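Local coordinates for Lmo0547 protein (Listeria monocytogenes, PDB 4R9N) that probably binds a sugar or related effector to regulate transcription, as a DNA-binding repressor or activator of the SorC family would, at residues Pro117-Asp122 with Ile164-Ser169; Asp179-Gly182 with Phe188-Ala191. One frame throughout, in Å; residues are numbered along the deposited sequence.

Interaction 1. Residues Pro117-Asp122 with Ile164-Ser169; sequences PALVED and IGYINS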
loop_
_atom_site.group_PDB
_atom_site.type_symbol
_atom_site.label_atom_id
_atom_site.label_comp_id
_atom_site.label_asym_id
_atom_site.label_seq_id
_atom_site.Cartn_x
_atom_site.Cartn_y
_atom_site.Cartn_z
ATOM N N PRO A 117 -13.789 -9.260 -7.033
ATOM C CA PRO A 117 -13.838 -8.617 -5.697
ATOM C C PRO A 117 -12.525 -8.801 -4.906
ATOM O O PRO A 117 -11.792 -9.753 -5.168
ATOM C CB PRO A 117 -14.959 -9.384 -4.961
ATOM C CG PRO A 117 -15.491 -10.352 -5.899
ATOM C CD PRO A 117 -14.530 -10.544 -7.029
ATOM N N ALA A 118 -12.225 -7.933 -3.936
ATOM C CA ALA A 118 -11.049 -8.149 -3.114
ATOM C C ALA A 118 -11.119 -9.371 -2.207
ATOM O O ALA A 118 -10.104 -10.041 -1.958
ATOM C CB ALA A 118 -10.819 -6.920 -2.232
ATOM N N LEU A 119 -12.302 -9.580 -1.607
ATOM C CA LEU A 119 -12.456 -10.569 -0.527
ATOM C C LEU A 119 -13.640 -11.393 -0.931
ATOM O O LEU A 119 -14.726 -10.833 -1.081
ATOM C CB LEU A 119 -12.705 -9.909 0.851
ATOM C CG LEU A 119 -13.002 -10.864 2.044
ATOM C CD1 LEU A 119 -11.886 -11.851 2.216
ATOM C CD2 LEU A 119 -13.207 -10.109 3.342
ATOM N N VAL A 120 -13.416 -12.692 -1.149
ATOM C CA VAL A 120 -14.463 -13.639 -1.463
ATOM C C VAL A 120 -14.424 -14.727 -0.385
ATOM O O VAL A 120 -13.560 -15.594 -0.384
ATOM C CB VAL A 120 -14.191 -14.183 -2.855
ATOM C CG1 VAL A 120 -15.245 -15.157 -3.307
ATOM C CG2 VAL A 120 -14.134 -13.002 -3.844
ATOM N N GLU A 121 -15.364 -14.666 0.545
ATOM C CA GLU A 121 -15.514 -15.632 1.640
ATOM C C GLU A 121 -15.921 -17.024 1.147
ATOM O O GLU A 121 -15.660 -18.026 1.775
ATOM C CB GLU A 121 -16.593 -15.153 2.619
ATOM C CG GLU A 121 -16.274 -13.841 3.315
ATOM C CD GLU A 121 -17.416 -13.350 4.193
ATOM O OE1 GLU A 121 -17.124 -12.538 5.092
ATOM O OE2 GLU A 121 -18.581 -13.769 3.999
ATOM N N ASP A 122 -16.583 -17.084 0.009
ATOM C CA ASP A 122 -16.982 -18.372 -0.550
ATOM C C ASP A 122 -15.754 -19.010 -1.183
ATOM O O ASP A 122 -15.321 -18.595 -2.249
ATOM C CB ASP A 122 -18.070 -18.150 -1.580
ATOM C CG ASP A 122 -18.713 -19.430 -2.089
ATOM O OD1 ASP A 122 -18.061 -20.441 -2.329
ATOM O OD2 ASP A 122 -19.928 -19.374 -2.366
ATOM N N ILE A 164 -15.959 0.949 6.308
ATOM C CA ILE A 164 -16.590 0.612 5.024
ATOM C C ILE A 164 -17.235 -0.782 4.978
ATOM O O ILE A 164 -17.651 -1.244 3.901
ATOM C CB ILE A 164 -15.642 0.798 3.797
ATOM C CG1 ILE A 164 -14.485 -0.199 3.797
ATOM C CG2 ILE A 164 -15.142 2.244 3.727
ATOM C CD1 ILE A 164 -13.565 -0.019 2.598
ATOM N N GLY A 165 -17.328 -1.460 6.120
ATOM C CA GLY A 165 -17.941 -2.784 6.133
ATOM C C GLY A 165 -17.170 -3.891 5.418
ATOM O O GLY A 165 -17.729 -4.968 5.134
ATOM N N TYR A 166 -15.877 -3.655 5.158
ATOM C CA TYR A 166 -15.013 -4.685 4.606
ATOM C C TYR A 166 -14.777 -5.858 5.575
ATOM O O TYR A 166 -14.773 -6.976 5.154
ATOM C CB TYR A 166 -13.667 -4.059 4.264
ATOM C CG TYR A 166 -12.742 -4.979 3.528
ATOM C CD1 TYR A 166 -13.119 -5.528 2.308
ATOM C CD2 TYR A 166 -11.481 -5.289 4.038
ATOM C CE1 TYR A 166 -12.239 -6.341 1.605
ATOM C CE2 TYR A 166 -10.582 -6.107 3.342
ATOM C CZ TYR A 166 -10.980 -6.655 2.139
ATOM O OH TYR A 166 -10.194 -7.496 1.401
ATOM N N ILE A 167 -14.506 -5.538 6.846
ATOM C CA ILE A 167 -14.348 -6.514 7.928
ATOM C C ILE A 167 -15.279 -6.069 9.038
ATOM O O ILE A 167 -15.558 -4.885 9.190
ATOM C CB ILE A 167 -12.881 -6.572 8.466
ATOM C CG1 ILE A 167 -12.386 -5.207 8.947
ATOM C CG2 ILE A 167 -11.941 -7.052 7.389
ATOM C CD1 ILE A 167 -11.043 -5.238 9.665
ATOM N N ASN A 168 -15.770 -7.010 9.827
ATOM C CA ASN A 168 -16.632 -6.679 10.914
ATOM C C ASN A 168 -15.965 -6.977 12.255
ATOM O O ASN A 168 -14.803 -7.373 12.296
ATOM C CB ASN A 168 -17.936 -7.459 10.741
ATOM C CG ASN A 168 -17.717 -8.963 10.729
ATOM O OD1 ASN A 168 -16.811 -9.468 11.395
ATOM N ND2 ASN A 168 -18.551 -9.691 9.977
ATOM N N SER A 169 -16.686 -6.763 13.350
ATOM C CA SER A 169 -16.094 -6.915 14.680
ATOM C C SER A 169 -15.641 -8.359 14.968
ATOM O O SER A 169 -14.691 -8.583 15.736
ATOM C CB SER A 169 -17.052 -6.419 15.768
ATOM O OG SER A 169 -18.337 -6.944 15.556
#
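Tyr166 reaches across to Ala118 and Leu119 with the far end of its ring, and these three residues make the whole of this small apolar contact between two loops. The closest approach is made by the hydroxyl end, where Tyr166 OH lies 3.5 Å from Leu119 CB and 3.7 Å from Ala118 CB. Behind it, one ortho carbon follows: Tyr166 CE1 is 3.7 Å from Leu119 CB. Leu119 also leans over one face of the ring, its CD2 standing 4.2 Å above the plane and displaced toward the rim, whereas the methyl of Ala118 comes in obliquely. Because Leu119 CG is anti to its own backbone N (chi1 175°), the branch extends toward the tyrosine's base, and CD2 passes 3.9 Å from Tyr166 O. No hydrogen bond joins the two loops; the phenol instead bonds to Ser186 OG, which ties the polar end of the ring to the turn of the hairpin 180-190. On the tyrosine's side the chain has just left helix 160-163 through a Schellman motif, with Gly165 at positive phi as the C-prime residue, and Asn168 then N-caps helix 169-177. On the other loop, Ala118 and Val120 make backbone hydrogen bonds to Ile205 and His203, and Asp122 leads into helix 123-131 as its N-cap.

Interaction 2. Residues Asp179-Gly182 with Phe188-Ala191; sequences DVVG and FFTA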
loop_
_atom_site.group_PDB
_atom_site.type_symbol
_atom_site.label_atom_id
_atom_site.label_comp_id
_atom_site.label_asym_id
_atom_site.label_seq_id
_atom_site.Cartn_x
_atom_site.Cartn_y
_atom_site.Cartn_z
ATOM N N ASP A 179 -2.970 -12.500 16.787
ATOM C CA ASP A 179 -1.825 -11.604 17.034
ATOM C C ASP A 179 -1.433 -10.783 15.829
ATOM O O ASP A 179 -0.251 -10.439 15.588
ATOM C CB ASP A 179 -0.622 -12.367 17.617
ATOM C CG ASP A 179 -0.978 -13.120 18.886
ATOM O OD1 ASP A 179 -1.595 -12.509 19.801
ATOM O OD2 ASP A 179 -0.650 -14.327 18.947
ATOM N N VAL A 180 -2.427 -10.442 15.033
ATOM C CA VAL A 180 -2.218 -9.518 13.909
ATOM C C VAL A 180 -1.874 -8.105 14.373
ATOM O O VAL A 180 -2.467 -7.599 15.327
ATOM C CB VAL A 180 -3.506 -9.528 13.038
ATOM C CG1 VAL A 180 -3.578 -8.323 12.123
ATOM C CG2 VAL A 180 -3.550 -10.785 12.229
ATOM N N VAL A 181 -0.872 -7.496 13.744
ATOM C CA VAL A 181 -0.488 -6.119 14.046
ATOM C C VAL A 181 -0.713 -5.121 12.929
ATOM O O VAL A 181 -0.736 -3.931 13.173
ATOM C CB VAL A 181 0.970 -6.014 14.517
ATOM C CG1 VAL A 181 1.160 -6.886 15.733
ATOM C CG2 VAL A 181 1.953 -6.353 13.418
ATOM N N GLY A 182 -0.872 -5.586 11.689
ATOM C CA GLY A 182 -1.110 -4.636 10.598
ATOM C C GLY A 182 -1.605 -5.305 9.339
ATOM O O GLY A 182 -1.754 -6.542 9.260
ATOM N N PHE A 188 -3.025 -9.451 6.316
ATOM C CA PHE A 188 -2.897 -9.166 7.761
ATOM C C PHE A 188 -1.736 -9.927 8.311
ATOM O O PHE A 188 -1.687 -11.147 8.154
ATOM C CB PHE A 188 -4.201 -9.600 8.406
ATOM C CG PHE A 188 -5.320 -8.739 7.989
ATOM C CD1 PHE A 188 -5.537 -7.517 8.617
ATOM C CD2 PHE A 188 -6.150 -9.102 6.919
ATOM C CE1 PHE A 188 -6.553 -6.668 8.214
ATOM C CE2 PHE A 188 -7.145 -8.240 6.509
ATOM C CZ PHE A 188 -7.353 -7.040 7.157
ATOM N N PHE A 189 -0.771 -9.229 8.893
ATOM C CA PHE A 189 0.469 -9.824 9.323
ATOM C C PHE A 189 0.686 -9.670 10.819
ATOM O O PHE A 189 0.158 -8.789 11.486
ATOM C CB PHE A 189 1.680 -9.267 8.531
ATOM C CG PHE A 189 1.794 -7.772 8.565
ATOM C CD1 PHE A 189 1.188 -6.990 7.562
ATOM C CD2 PHE A 189 2.490 -7.133 9.571
ATOM C CE1 PHE A 189 1.358 -5.583 7.541
ATOM C CE2 PHE A 189 2.630 -5.737 9.579
ATOM C CZ PHE A 189 2.083 -4.950 8.532
ATOM N N THR A 190 1.415 -10.636 11.342
ATOM C CA THR A 190 1.886 -10.649 12.706
ATOM C C THR A 190 3.142 -9.798 12.871
ATOM O O THR A 190 3.633 -9.224 11.913
ATOM C CB THR A 190 2.160 -12.100 13.146
ATOM O OG1 THR A 190 2.938 -12.768 12.152
ATOM C CG2 THR A 190 0.825 -12.858 13.287
ATOM N N ALA A 191 3.675 -9.746 14.096
ATOM C CA ALA A 191 4.822 -8.918 14.402
ATOM C C ALA A 191 6.049 -9.247 13.558
ATOM O O ALA A 191 6.915 -8.408 13.362
ATOM C CB ALA A 191 5.162 -9.023 15.883
HETATM O O HOH W 1 2.233 -10.741 16.389
#
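Phe189 O accepts two backbone N-H groups, a short bond from Val181 N at 2.8 Å and a weak one from Gly182 N at 3.4 Å. With Val181 and Gly182 both set against Phe189, this is a classic beta bulge in the antiparallel hairpin of strands 180-184 and 187-190. The Val181 bond is the stronger, with an N-H...O angle of 164° and its donor in the carbonyl plane. The same pair of residues, Gly182 and Phe189, bonds in return, Phe189 N to Gly182 O at 2.9 Å, the donor tilted 27° from the carbonyl plane.

The aromatic ring of Phe189 folds back over the glycine. Its CG sits between the backbone N and the carbonyl carbon (chi1 55°), which carries the ring across to the partner strand, and Gly182 CA makes a CH-pi contact 4.0 Å from the ring centroid, close to the normal. Gly182 has no side chain to obstruct this approach. Val181 CG2 meets the ring obliquely, 3.9 Å from Phe189 CE2, while Ala233 of helix 228-236 touches both side chains. Val180 packs on Phe188 instead: its CG1 is 4.0 Å from Phe188 CB and lies at the edge of the Phe188 ring, with Pro155 and Leu175 touching both side chains.

Asp179 is the C-prime residue of the Schellman motif that ends helix 169-177, just before the hairpin. Just off the ends of the two strands a water joins the two segments, donating to Asp179 O and accepting from Ala191 N at 2.9 Å.

Overall arrangement
Interaction 1 closes before interaction 2 opens along the chain, and helix 169-177 connects them: Asn168 of the first caps its start, and Asp179 of the second follows its end. Their centres lie 18 Å apart and their nearest atoms about 5 Å, without touching; the turn of the hairpin, at Ser186, reaches back to interaction 1. Both contacts belong to the putative sugar-binding domain, and neither uses the strands of its parallel sheet: one is a surface contact between loops, the other a largely buried two-stranded hairpin. Interaction 1 links the loop after strand 110-111 to the helix-and-hairpin segment that follows strand 147-151, while interaction 2 is internal to that segment.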